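Local coordinates for dinoflagellate luciferase (Lingulodinium polyedrum, PDB 1VPR), which catalyses the oxidation of an open-chain tetrapyrrole luciferin by molecular oxygen, emitting blue light, this chain being the third of its three homologous luciferase domains, at residues H65-K70 against G203-R208; L161-W165 against S307-E311; C216-A220 against S312-P316; Y285-Q290 against V301-K305. One frame throughout, in Å; residues are numbered along the deposited sequence.

Contact 1 (H65-K70 against G203-R208)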
loop_
_atom_site.group_PDB
_atom_site.type_symbol
_atom_site.label_atom_id
_atom_site.label_comp_id
_atom_site.label_asym_id
_atom_site.label_seq_id
_atom_site.Cartn_x
_atom_site.Cartn_y
_atom_site.Cartn_z
ATOM N N HIS A 65 11.634 -4.238 -6.795
ATOM C CA HIS A 65 11.087 -4.967 -5.656
ATOM C C HIS A 65 12.170 -5.249 -4.613
ATOM O O HIS A 65 11.894 -5.316 -3.407
ATOM C CB HIS A 65 10.426 -6.267 -6.130
ATOM C CG HIS A 65 8.949 -6.135 -6.297
ATOM N ND1 HIS A 65 8.116 -5.831 -5.237
ATOM C CD2 HIS A 65 8.167 -6.133 -7.406
ATOM C CE1 HIS A 65 6.888 -5.632 -5.691
ATOM N NE2 HIS A 65 6.892 -5.808 -7.001
ATOM N N GLU A 66 13.411 -5.364 -5.080
ATOM C CA GLU A 66 14.542 -5.631 -4.200
ATOM C C GLU A 66 15.020 -4.390 -3.427
ATOM O O GLU A 66 15.964 -4.464 -2.636
ATOM C CB GLU A 66 15.700 -6.234 -5.021
ATOM N N LEU A 67 14.361 -3.256 -3.627
ATOM C CA LEU A 67 14.762 -2.034 -2.942
ATOM C C LEU A 67 14.059 -1.793 -1.605
ATOM O O LEU A 67 12.833 -1.957 -1.502
ATOM C CB LEU A 67 14.494 -0.812 -3.834
ATOM C CG LEU A 67 15.177 -0.705 -5.202
ATOM C CD1 LEU A 67 14.491 0.386 -6.040
ATOM C CD2 LEU A 67 16.654 -0.389 -5.007
ATOM N N GLY A 68 14.847 -1.419 -0.594
ATOM C CA GLY A 68 14.316 -1.032 0.709
ATOM C C GLY A 68 13.856 -1.946 1.836
ATOM O O GLY A 68 13.533 -1.433 2.918
ATOM N N GLY A 69 13.813 -3.258 1.630
ATOM C CA GLY A 69 13.337 -4.134 2.699
ATOM C C GLY A 69 14.337 -4.997 3.444
ATOM O O GLY A 69 13.951 -5.809 4.305
ATOM N N LYS A 70 15.621 -4.803 3.167
ATOM C CA LYS A 70 16.659 -5.614 3.791
ATOM C C LYS A 70 17.248 -5.106 5.097
ATOM O O LYS A 70 17.243 -3.907 5.363
ATOM C CB LYS A 70 17.820 -5.808 2.808
ATOM C CG LYS A 70 17.412 -6.335 1.454
ATOM C CD LYS A 70 18.634 -6.816 0.698
ATOM C CE LYS A 70 18.609 -6.396 -0.745
ATOM N NZ LYS A 70 17.392 -6.870 -1.434
ATOM N N GLY A 203 1.403 -7.853 -2.488
ATOM C CA GLY A 203 2.261 -7.089 -1.609
ATOM C C GLY A 203 3.618 -6.727 -2.187
ATOM O O GLY A 203 4.043 -7.239 -3.240
ATOM N N GLY A 204 4.288 -5.804 -1.502
ATOM C CA GLY A 204 5.635 -5.448 -1.888
ATOM C C GLY A 204 6.389 -6.580 -1.208
ATOM O O GLY A 204 5.754 -7.540 -0.727
HETATM N N MSE A 205 7.710 -6.509 -1.114
HETATM C CA MSE A 205 8.402 -7.613 -0.465
HETATM C C MSE A 205 8.534 -7.391 1.036
HETATM O O MSE A 205 8.902 -8.308 1.779
HETATM C CB MSE A 205 9.776 -7.861 -1.115
HETATM C CG MSE A 205 9.716 -8.512 -2.541
HETATM SE SE MSE A 205 8.155 -9.727 -2.988
HETATM C CE MSE A 205 8.761 -11.439 -2.274
ATOM N N TYR A 206 8.160 -6.193 1.492
ATOM C CA TYR A 206 8.263 -5.850 2.907
ATOM C C TYR A 206 7.387 -4.672 3.304
ATOM O O TYR A 206 6.770 -4.014 2.470
ATOM C CB TYR A 206 9.690 -5.413 3.212
ATOM C CG TYR A 206 9.996 -4.035 2.638
ATOM C CD1 TYR A 206 10.289 -3.866 1.292
ATOM C CD2 TYR A 206 9.924 -2.894 3.433
ATOM C CE1 TYR A 206 10.504 -2.585 0.747
ATOM C CE2 TYR A 206 10.126 -1.612 2.901
ATOM C CZ TYR A 206 10.414 -1.465 1.564
ATOM O OH TYR A 206 10.601 -0.205 1.038
ATOM N N LEU A 207 7.387 -4.399 4.603
ATOM C CA LEU A 207 6.741 -3.213 5.174
ATOM C C LEU A 207 7.573 -2.854 6.406
ATOM O O LEU A 207 8.010 -3.752 7.119
ATOM C CB LEU A 207 5.305 -3.465 5.627
ATOM C CG LEU A 207 4.153 -3.628 4.624
ATOM C CD1 LEU A 207 2.874 -3.954 5.443
ATOM C CD2 LEU A 207 3.959 -2.335 3.787
ATOM N N ARG A 208 7.808 -1.558 6.635
ATOM C CA ARG A 208 8.505 -1.073 7.830
ATOM C C ARG A 208 7.456 -0.139 8.428
ATOM O O ARG A 208 6.975 0.779 7.760
ATOM C CB ARG A 208 9.762 -0.282 7.467
ATOM C CG ARG A 208 10.870 -1.111 6.817
ATOM C CD ARG A 208 12.077 -0.226 6.406
ATOM N NE ARG A 208 13.107 -0.970 5.662
ATOM C CZ ARG A 208 14.189 -1.549 6.192
ATOM N NH1 ARG A 208 15.040 -2.200 5.398
ATOM N NH2 ARG A 208 14.450 -1.472 7.496
HETATM O O HOH W 1 9.083 -4.808 -2.794
HETATM O O HOH W 2 10.988 0.188 -1.636
HETATM O O HOH W 3 12.178 1.494 3.271
HETATM O O HOH W 4 16.959 -2.546 7.990
#
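The carbonyl oxygen of Gly-68 is gripped by two nitrogens of Arg-208. NE reaches O of Gly-68 at 2.8 Å, nearly along the C=O axis, whereas NH1 comes to the same oxygen from above the carbonyl plane. NH1 also donates to O of Lys-70 at 2.8 Å, so the guanidinium, with both oxygens close to its plane, ties together carbonyls two residues apart. The Arg-208 chain runs extended from CG to NE, which carries the group from the strand up to the loop. NH2 binds Pro-310 O and, through a water, Lys-70 O. A leucine at Arg-208 would probably leave the carbonyls of Gly-68 and Lys-70 without their charged donor and let the loop shift off the strand.

The loop after helix 57-65 thus lies across the start of strand 206-212, a strand of the calycin-type barrel. Beneath it Tyr-206 offers one ring face: CA of Gly-69 sits 3.5 Å from the ring centroid, a CH-pi contact 19° off the normal, and Gly-68 O lies over the same face. With chi1 at 73°, CG stands between the backbone N and the carbonyl carbon, turning the ring under the glycines. A side chain at either glycine would run into this tyrosine. Two waters join Tyr-206 OH to the carbonyls of Leu-67 and Gly-68. Near helix 57-65, one water is held by O and ND1 of His-65 and by N of Met-205, a selenomethionine, while His-65 NE2 pairs with Gln-172.

Contact 2 (L161-W165 against S307-E311)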
loop_
_atom_site.group_PDB
_atom_site.type_symbol
_atom_site.label_atom_id
_atom_site.label_comp_id
_atom_site.label_asym_id
_atom_site.label_seq_id
_atom_site.Cartn_x
_atom_site.Cartn_y
_atom_site.Cartn_z
ATOM N N LEU A 161 2.131 -3.318 15.412
ATOM C CA LEU A 161 2.535 -3.247 14.012
ATOM C C LEU A 161 3.965 -2.719 13.845
ATOM O O LEU A 161 4.587 -2.912 12.790
ATOM C CB LEU A 161 1.586 -2.325 13.250
ATOM C CG LEU A 161 0.090 -2.565 13.507
ATOM C CD1 LEU A 161 -0.742 -1.571 12.699
ATOM C CD2 LEU A 161 -0.256 -3.993 13.137
ATOM N N HIS A 162 4.478 -2.056 14.879
ATOM C CA HIS A 162 5.814 -1.465 14.851
ATOM C C HIS A 162 6.895 -2.522 14.569
ATOM O O HIS A 162 7.026 -3.497 15.297
ATOM C CB HIS A 162 6.088 -0.793 16.193
ATOM C CG HIS A 162 7.215 0.188 16.173
ATOM N ND1 HIS A 162 7.041 1.503 15.811
ATOM C CD2 HIS A 162 8.513 0.068 16.542
ATOM C CE1 HIS A 162 8.180 2.158 15.963
ATOM N NE2 HIS A 162 9.088 1.312 16.409
ATOM N N GLY A 163 7.664 -2.319 13.504
ATOM C CA GLY A 163 8.725 -3.257 13.168
ATOM C C GLY A 163 8.869 -3.446 11.673
ATOM O O GLY A 163 8.310 -2.677 10.874
ATOM N N ARG A 164 9.637 -4.462 11.297
ATOM C CA ARG A 164 9.856 -4.794 9.902
ATOM C C ARG A 164 9.195 -6.143 9.628
ATOM O O ARG A 164 9.375 -7.125 10.385
ATOM C CB ARG A 164 11.361 -4.824 9.575
ATOM C CG ARG A 164 11.635 -5.023 8.089
ATOM C CD ARG A 164 13.072 -4.636 7.758
ATOM N NE ARG A 164 14.008 -5.490 8.486
ATOM C CZ ARG A 164 14.405 -6.693 8.066
ATOM N NH1 ARG A 164 13.966 -7.190 6.915
ATOM N NH2 ARG A 164 15.205 -7.418 8.826
ATOM N N TRP A 165 8.398 -6.166 8.561
ATOM C CA TRP A 165 7.620 -7.342 8.161
ATOM C C TRP A 165 8.059 -7.792 6.795
ATOM O O TRP A 165 8.240 -6.967 5.909
ATOM C CB TRP A 165 6.133 -6.973 8.101
ATOM C CG TRP A 165 5.609 -6.435 9.403
ATOM C CD1 TRP A 165 5.762 -5.160 9.896
ATOM C CD2 TRP A 165 4.889 -7.163 10.395
ATOM N NE1 TRP A 165 5.170 -5.060 11.142
ATOM C CE2 TRP A 165 4.631 -6.276 11.469
ATOM C CE3 TRP A 165 4.429 -8.485 10.485
ATOM C CZ2 TRP A 165 3.938 -6.672 12.626
ATOM C CZ3 TRP A 165 3.730 -8.879 11.645
ATOM C CH2 TRP A 165 3.497 -7.975 12.693
ATOM N N SER A 307 11.455 -8.296 12.835
ATOM C CA SER A 307 12.058 -7.405 13.832
ATOM C C SER A 307 11.076 -6.422 14.434
ATOM O O SER A 307 10.180 -5.973 13.747
ATOM C CB SER A 307 13.171 -6.578 13.188
ATOM O OG SER A 307 13.802 -5.787 14.183
ATOM N N ASN A 308 11.258 -6.069 15.709
ATOM C CA ASN A 308 10.409 -5.068 16.344
ATOM C C ASN A 308 10.873 -3.655 15.935
ATOM O O ASN A 308 10.205 -2.670 16.218
ATOM C CB ASN A 308 10.492 -5.164 17.868
ATOM C CG ASN A 308 9.684 -6.308 18.426
ATOM O OD1 ASN A 308 8.694 -6.734 17.822
ATOM N ND2 ASN A 308 10.085 -6.804 19.599
ATOM N N ASP A 309 12.013 -3.565 15.255
ATOM C CA ASP A 309 12.575 -2.292 14.834
ATOM C C ASP A 309 12.392 -2.061 13.335
ATOM O O ASP A 309 12.892 -2.844 12.503
ATOM C CB ASP A 309 14.072 -2.280 15.178
ATOM C CG ASP A 309 14.726 -0.947 14.922
ATOM O OD1 ASP A 309 15.942 -0.854 15.185
ATOM O OD2 ASP A 309 14.044 0.004 14.477
ATOM N N PRO A 310 11.659 -0.992 12.955
ATOM C CA PRO A 310 11.467 -0.743 11.523
ATOM C C PRO A 310 12.761 -0.231 10.879
ATOM O O PRO A 310 12.923 -0.300 9.653
ATOM C CB PRO A 310 10.369 0.315 11.510
ATOM C CG PRO A 310 10.680 1.116 12.762
ATOM C CD PRO A 310 10.912 -0.011 13.759
ATOM N N GLU A 311 13.676 0.266 11.712
ATOM C CA GLU A 311 14.948 0.831 11.228
ATOM C C GLU A 311 14.643 1.861 10.140
ATOM O O GLU A 311 15.222 1.849 9.049
ATOM C CB GLU A 311 15.859 -0.284 10.692
ATOM C CG GLU A 311 16.420 -1.166 11.814
ATOM C CD GLU A 311 17.563 -2.064 11.358
ATOM O OE1 GLU A 311 17.312 -3.213 10.950
ATOM O OE2 GLU A 311 18.726 -1.611 11.397
HETATM O O HOH W 5 14.812 -4.288 10.860
#
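This is a backbone-led contact at one end of the barrel's strands, where strand 163-169 begins beside the end of strand 297-307 and the loop after 297-307 turns back along residues 162-164. Arg-164 and Ser-307 form an antiparallel hydrogen-bonded pair: N of Arg-164 donates to O of Ser-307 at 2.9 Å, and the return bond from Ser-307 N to Arg-164 O is weak. Next to this pair the chains close to 4.0 Å between the CA atoms of Gly-163 and Asn-308. CA of Gly-163 lies 3.1 Å from Ser-307 O, a CA-H...O contact, and a side chain at that position would collide with the same oxygen.

In chain order these are the first and last strands of the calycin barrel sheet, lying side by side. The exit from the last strand is shaped by two successive turns: Ser-307 OG accepts from Asp-309 N in an ST turn, and Asp-309 OD2 accepts from Glu-311 N in an Asx turn. CG of Pro-310 lies over one face of the His-162 ring, with CD 3.5 Å from NE2 of His-162, while Asn-308 O meets the ring edge 3.2 Å from CD2. His-162 has CG anti to its N (chi1 -162°), which swings the ring beneath the proline; ND1 is bonded to Gln-211 N. Replacing His-162 with a serine would probably open a gap under Pro-310 and leave the backbone N-H of Gln-211 without this partner. A water joins Arg-164 NE to Asp-309 O and Glu-311 OE1, while the other guanidinium nitrogens bind the carbonyls of Tyr-76 and Gly-77.

Contact 3 (C216-A220 against S312-P316)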
loop_
_atom_site.group_PDB
_atom_site.type_symbol
_atom_site.label_atom_id
_atom_site.label_comp_id
_atom_site.label_asym_id
_atom_site.label_seq_id
_atom_site.Cartn_x
_atom_site.Cartn_y
_atom_site.Cartn_z
ATOM N N CYS A 216 0.605 6.123 12.407
ATOM C CA CYS A 216 1.675 5.277 11.896
ATOM C C CYS A 216 2.383 5.881 10.701
ATOM O O CYS A 216 1.775 6.621 9.934
ATOM C CB CYS A 216 1.128 3.952 11.382
ATOM S SG CYS A 216 0.445 2.819 12.576
ATOM N N THR A 217 3.652 5.533 10.531
ATOM C CA THR A 217 4.408 5.914 9.335
ATOM C C THR A 217 4.723 4.548 8.719
ATOM O O THR A 217 5.170 3.631 9.414
ATOM C CB THR A 217 5.693 6.631 9.652
ATOM O OG1 THR A 217 5.379 7.941 10.137
ATOM C CG2 THR A 217 6.560 6.755 8.374
ATOM N N VAL A 218 4.469 4.393 7.424
ATOM C CA VAL A 218 4.674 3.121 6.758
ATOM C C VAL A 218 5.567 3.239 5.521
ATOM O O VAL A 218 5.337 4.081 4.653
ATOM C CB VAL A 218 3.300 2.494 6.320
ATOM C CG1 VAL A 218 3.512 1.155 5.603
ATOM C CG2 VAL A 218 2.404 2.299 7.534
ATOM N N ASP A 219 6.601 2.410 5.477
ATOM C CA ASP A 219 7.502 2.356 4.334
ATOM C C ASP A 219 6.991 1.142 3.576
ATOM O O ASP A 219 6.885 0.043 4.147
ATOM C CB ASP A 219 8.950 2.152 4.796
ATOM C CG ASP A 219 9.436 3.310 5.655
ATOM O OD1 ASP A 219 9.795 4.355 5.099
ATOM O OD2 ASP A 219 9.422 3.210 6.900
ATOM N N ALA A 220 6.646 1.359 2.308
ATOM C CA ALA A 220 6.116 0.322 1.419
ATOM C C ALA A 220 6.953 0.274 0.144
ATOM O O ALA A 220 7.717 1.190 -0.132
ATOM C CB ALA A 220 4.669 0.623 1.066
ATOM N N SER A 312 13.707 2.746 10.456
ATOM C CA SER A 312 13.266 3.780 9.535
ATOM C C SER A 312 12.576 4.818 10.402
ATOM O O SER A 312 11.927 4.468 11.394
ATOM C CB SER A 312 12.292 3.171 8.532
ATOM O OG SER A 312 12.046 4.078 7.466
ATOM N N ASP A 313 12.714 6.089 10.052
ATOM C CA ASP A 313 12.119 7.158 10.858
ATOM C C ASP A 313 10.728 7.629 10.456
ATOM O O ASP A 313 10.360 7.571 9.303
ATOM C CB ASP A 313 13.025 8.383 10.836
ATOM C CG ASP A 313 14.383 8.119 11.452
ATOM O OD1 ASP A 313 15.357 8.763 10.993
ATOM O OD2 ASP A 313 14.473 7.289 12.385
ATOM N N PRO A 314 9.943 8.112 11.421
ATOM C CA PRO A 314 8.596 8.610 11.109
ATOM C C PRO A 314 8.750 9.915 10.317
ATOM O O PRO A 314 9.842 10.497 10.272
ATOM C CB PRO A 314 8.007 8.932 12.485
ATOM C CG PRO A 314 8.753 8.042 13.425
ATOM C CD PRO A 314 10.164 8.025 12.879
ATOM N N ILE A 315 7.672 10.373 9.692
ATOM C CA ILE A 315 7.691 11.668 9.017
ATOM C C ILE A 315 6.435 12.360 9.581
ATOM O O ILE A 315 5.549 11.686 10.153
ATOM C CB ILE A 315 7.645 11.561 7.473
ATOM C CG1 ILE A 315 6.481 10.681 7.019
ATOM C CG2 ILE A 315 8.970 10.999 6.955
ATOM C CD1 ILE A 315 6.166 10.825 5.516
ATOM N N PRO A 316 6.353 13.697 9.464
ATOM C CA PRO A 316 5.216 14.476 9.974
ATOM C C PRO A 316 3.847 13.980 9.557
ATOM O O PRO A 316 3.669 13.410 8.473
ATOM C CB PRO A 316 5.495 15.874 9.452
ATOM C CG PRO A 316 7.015 15.927 9.482
ATOM C CD PRO A 316 7.378 14.588 8.885
#
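Two side chains of strand 215-219, Asp-219 and Thr-217, meet the loop 312-316 through polar atoms that also have partners beyond it. OD2 of Asp-219 lies 2.8 Å from OG of Ser-312, but the hydroxyl proton is not settled on it, because Glu-7 OE1 competes for the same OG. The second carboxylate oxygen, OD1, is taken by a salt bridge to Lys-229, whose NZ also serves Asp-313 O. Lys-229 probably favours the ionised form of this buried aspartate, offsetting the nearby acid Glu-7. Ser-312 holds its OG anti to the backbone N (chi1 -169°), turning it toward the strand.

Thr-217 receives a weak hydrogen bond from Ile-315 N to OG1, 3.4 Å long though fairly straight at 158°; the stronger partner of OG1 is Thr-231, whose own hydroxyl also bonds Ile-315 O. OG1 additionally touches CA of Pro-314 at 3.4 Å, while CG2 faces CG1 of Ile-315 at 4.2 Å. Beyond Ser-312, the Asp-313 amide goes to Glu-7 OE2. The loop that leaves strand 297-307 thus runs along strand 215-219, beside its neighbours 206-212 and 229-233 in the calycin barrel sheet, before it reaches helix 321-324.

Contact 4 (Y285-Q290 against V301-K305)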
loop_
_atom_site.group_PDB
_atom_site.type_symbol
_atom_site.label_atom_id
_atom_site.label_comp_id
_atom_site.label_asym_id
_atom_site.label_seq_id
_atom_site.Cartn_x
_atom_site.Cartn_y
_atom_site.Cartn_z
ATOM N N TYR A 285 6.482 -17.264 16.133
ATOM C CA TYR A 285 6.448 -16.029 15.318
ATOM C C TYR A 285 5.185 -15.215 15.372
ATOM O O TYR A 285 4.161 -15.655 15.892
ATOM C CB TYR A 285 6.644 -16.366 13.836
ATOM C CG TYR A 285 7.899 -17.129 13.552
ATOM C CD1 TYR A 285 9.143 -16.603 13.903
ATOM C CD2 TYR A 285 7.856 -18.382 12.922
ATOM C CE1 TYR A 285 10.322 -17.306 13.634
ATOM C CE2 TYR A 285 9.052 -19.098 12.648
ATOM C CZ TYR A 285 10.269 -18.542 13.014
ATOM O OH TYR A 285 11.446 -19.232 12.800
ATOM N N THR A 286 5.270 -14.011 14.797
ATOM C CA THR A 286 4.110 -13.147 14.683
ATOM C C THR A 286 3.895 -12.948 13.183
ATOM O O THR A 286 4.827 -12.629 12.454
ATOM C CB THR A 286 4.330 -11.767 15.358
ATOM O OG1 THR A 286 4.511 -11.950 16.771
ATOM C CG2 THR A 286 3.099 -10.856 15.127
ATOM N N PHE A 287 2.671 -13.162 12.717
ATOM C CA PHE A 287 2.366 -12.984 11.318
ATOM C C PHE A 287 1.358 -11.859 11.135
ATOM O O PHE A 287 0.668 -11.461 12.071
ATOM C CB PHE A 287 1.755 -14.263 10.706
ATOM C CG PHE A 287 2.761 -15.331 10.370
ATOM C CD1 PHE A 287 3.361 -16.092 11.376
ATOM C CD2 PHE A 287 3.096 -15.586 9.047
ATOM C CE1 PHE A 287 4.273 -17.084 11.059
ATOM C CE2 PHE A 287 4.013 -16.578 8.726
ATOM C CZ PHE A 287 4.599 -17.326 9.729
HETATM N N MSE A 288 1.281 -11.357 9.913
HETATM C CA MSE A 288 0.319 -10.336 9.592
HETATM C C MSE A 288 -0.387 -10.809 8.344
HETATM O O MSE A 288 0.264 -11.188 7.372
HETATM C CB MSE A 288 0.990 -8.973 9.303
HETATM C CG MSE A 288 0.005 -8.002 8.659
HETATM SE SE MSE A 288 0.713 -6.208 8.374
HETATM C CE MSE A 288 0.433 -5.575 10.086
ATOM N N ARG A 289 -1.714 -10.801 8.365
ATOM C CA ARG A 289 -2.452 -11.184 7.187
ATOM C C ARG A 289 -3.194 -9.976 6.665
ATOM O O ARG A 289 -3.934 -9.321 7.390
ATOM C CB ARG A 289 -3.464 -12.312 7.459
ATOM C CG ARG A 289 -4.204 -12.735 6.174
ATOM C CD ARG A 289 -5.364 -13.713 6.452
ATOM N NE ARG A 289 -6.436 -13.087 7.238
ATOM C CZ ARG A 289 -7.365 -13.769 7.914
ATOM N NH1 ARG A 289 -8.302 -13.129 8.599
ATOM N NH2 ARG A 289 -7.354 -15.099 7.918
ATOM N N GLN A 290 -2.967 -9.678 5.395
ATOM C CA GLN A 290 -3.629 -8.564 4.722
ATOM C C GLN A 290 -4.687 -9.172 3.794
ATOM O O GLN A 290 -4.383 -10.071 3.013
ATOM C CB GLN A 290 -2.587 -7.811 3.894
ATOM C CG GLN A 290 -3.099 -6.643 3.073
ATOM C CD GLN A 290 -1.970 -5.939 2.364
ATOM O OE1 GLN A 290 -1.029 -5.448 3.000
ATOM N NE2 GLN A 290 -2.048 -5.891 1.037
ATOM N N VAL A 301 -2.348 -11.295 1.425
ATOM C CA VAL A 301 -0.905 -11.078 1.456
ATOM C C VAL A 301 -0.529 -11.471 2.880
ATOM O O VAL A 301 -1.207 -11.067 3.836
ATOM C CB VAL A 301 -0.505 -9.576 1.202
ATOM C CG1 VAL A 301 1.021 -9.423 1.317
ATOM C CG2 VAL A 301 -0.955 -9.146 -0.188
ATOM N N PHE A 302 0.507 -12.296 3.031
ATOM C CA PHE A 302 0.972 -12.696 4.366
ATOM C C PHE A 302 2.394 -12.219 4.573
ATOM O O PHE A 302 3.227 -12.310 3.649
ATOM C CB PHE A 302 0.955 -14.223 4.551
ATOM C CG PHE A 302 -0.426 -14.807 4.698
ATOM C CD1 PHE A 302 -1.205 -15.070 3.578
ATOM C CD2 PHE A 302 -0.945 -15.079 5.957
ATOM C CE1 PHE A 302 -2.481 -15.599 3.708
ATOM C CE2 PHE A 302 -2.216 -15.610 6.096
ATOM C CZ PHE A 302 -2.985 -15.870 4.969
ATOM N N TYR A 303 2.673 -11.732 5.786
ATOM C CA TYR A 303 4.006 -11.246 6.167
ATOM C C TYR A 303 4.377 -11.880 7.491
ATOM O O TYR A 303 3.499 -12.170 8.326
ATOM C CB TYR A 303 4.016 -9.728 6.420
ATOM C CG TYR A 303 3.346 -8.855 5.372
ATOM C CD1 TYR A 303 1.966 -8.629 5.390
ATOM C CD2 TYR A 303 4.104 -8.186 4.429
ATOM C CE1 TYR A 303 1.365 -7.736 4.483
ATOM C CE2 TYR A 303 3.516 -7.285 3.522
ATOM C CZ TYR A 303 2.150 -7.064 3.562
ATOM O OH TYR A 303 1.593 -6.133 2.702
ATOM N N VAL A 304 5.668 -12.083 7.704
ATOM C CA VAL A 304 6.127 -12.619 8.979
ATOM C C VAL A 304 6.977 -11.510 9.623
ATOM O O VAL A 304 7.737 -10.815 8.939
ATOM C CB VAL A 304 6.943 -13.934 8.809
ATOM C CG1 VAL A 304 8.208 -13.693 7.951
ATOM C CG2 VAL A 304 7.330 -14.466 10.183
ATOM N N LYS A 305 6.830 -11.309 10.928
ATOM C CA LYS A 305 7.576 -10.251 11.602
ATOM C C LYS A 305 9.033 -10.664 11.863
ATOM O O LYS A 305 9.300 -11.624 12.596
ATOM C CB LYS A 305 6.887 -9.879 12.914
ATOM C CG LYS A 305 7.192 -8.452 13.317
ATOM C CD LYS A 305 6.663 -8.101 14.681
ATOM C CE LYS A 305 6.841 -6.620 14.906
ATOM N NZ LYS A 305 6.263 -6.201 16.225
HETATM O O HOH W 6 7.969 -13.073 14.428
#
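The hairpin of strands 285-294 and 297-307 carries this contact, an antiparallel ladder in which the axes of 285-290 and 301-305 approach to 4.6 Å, their N-to-C directions 157° apart. Met-288 with Tyr-303 and Gln-290 with Val-301 are hydrogen-bonded pairs, each bonded both ways; the shortest of these bonds is Gln-290 N to Val-301 O, 2.7 Å. Lys-305 N donates to Thr-286 O, and a water joins Thr-286 N to Lys-305 O.

The side chains divide between the two surfaces of this calycin barrel wall. On one, Thr-93 of helix 87-100 touches Phe-287, and Leu-96 and Leu-97 touch Phe-302. CG2 of Val-304 stands over the Phe-287 face, 4.1 Å from its centroid, and CG of Arg-289 lies over the Phe-302 face, 3.9 Å from that ring's centroid. The Arg-289 chain points the same way as Phe-302, bends at chi3 (65°), and ends in a salt bridge with Asp-103. On the other surface Tyr-303 OH donates to Gln-290 OE1 at 2.7 Å, from above the amide carbonyl plane; OE1 also accepts from Arg-277 NE. The selenium of Met-288, a selenomethionine, makes an oblique Met-aromatic contact with Tyr-303, SE to ring centroid 4.7 Å.

Overall arrangement
From the N terminus, the loop after helix 57-65 opens contact 1, which closes 133 residues later on strand 206-212 and so ties the helical N-terminal part to the barrel. Contact 2 opens within that span and closes beyond it, so the two cross; it joins the sheet's first and last strands. Contact 3, in series after contact 1 and crossing contact 2, lays the loop after the last strand on strand 215-219. Contact 4 pairs the last two strands, nested inside the loops closed by contacts 2 and 3. All four reach one antiparallel sheet. Contacts 1 and 2 touch, Lys-305 of contact 4 bonds His-162 O of contact 2, and the nearest atoms of contacts 3 and 4 are about 8 Å apart.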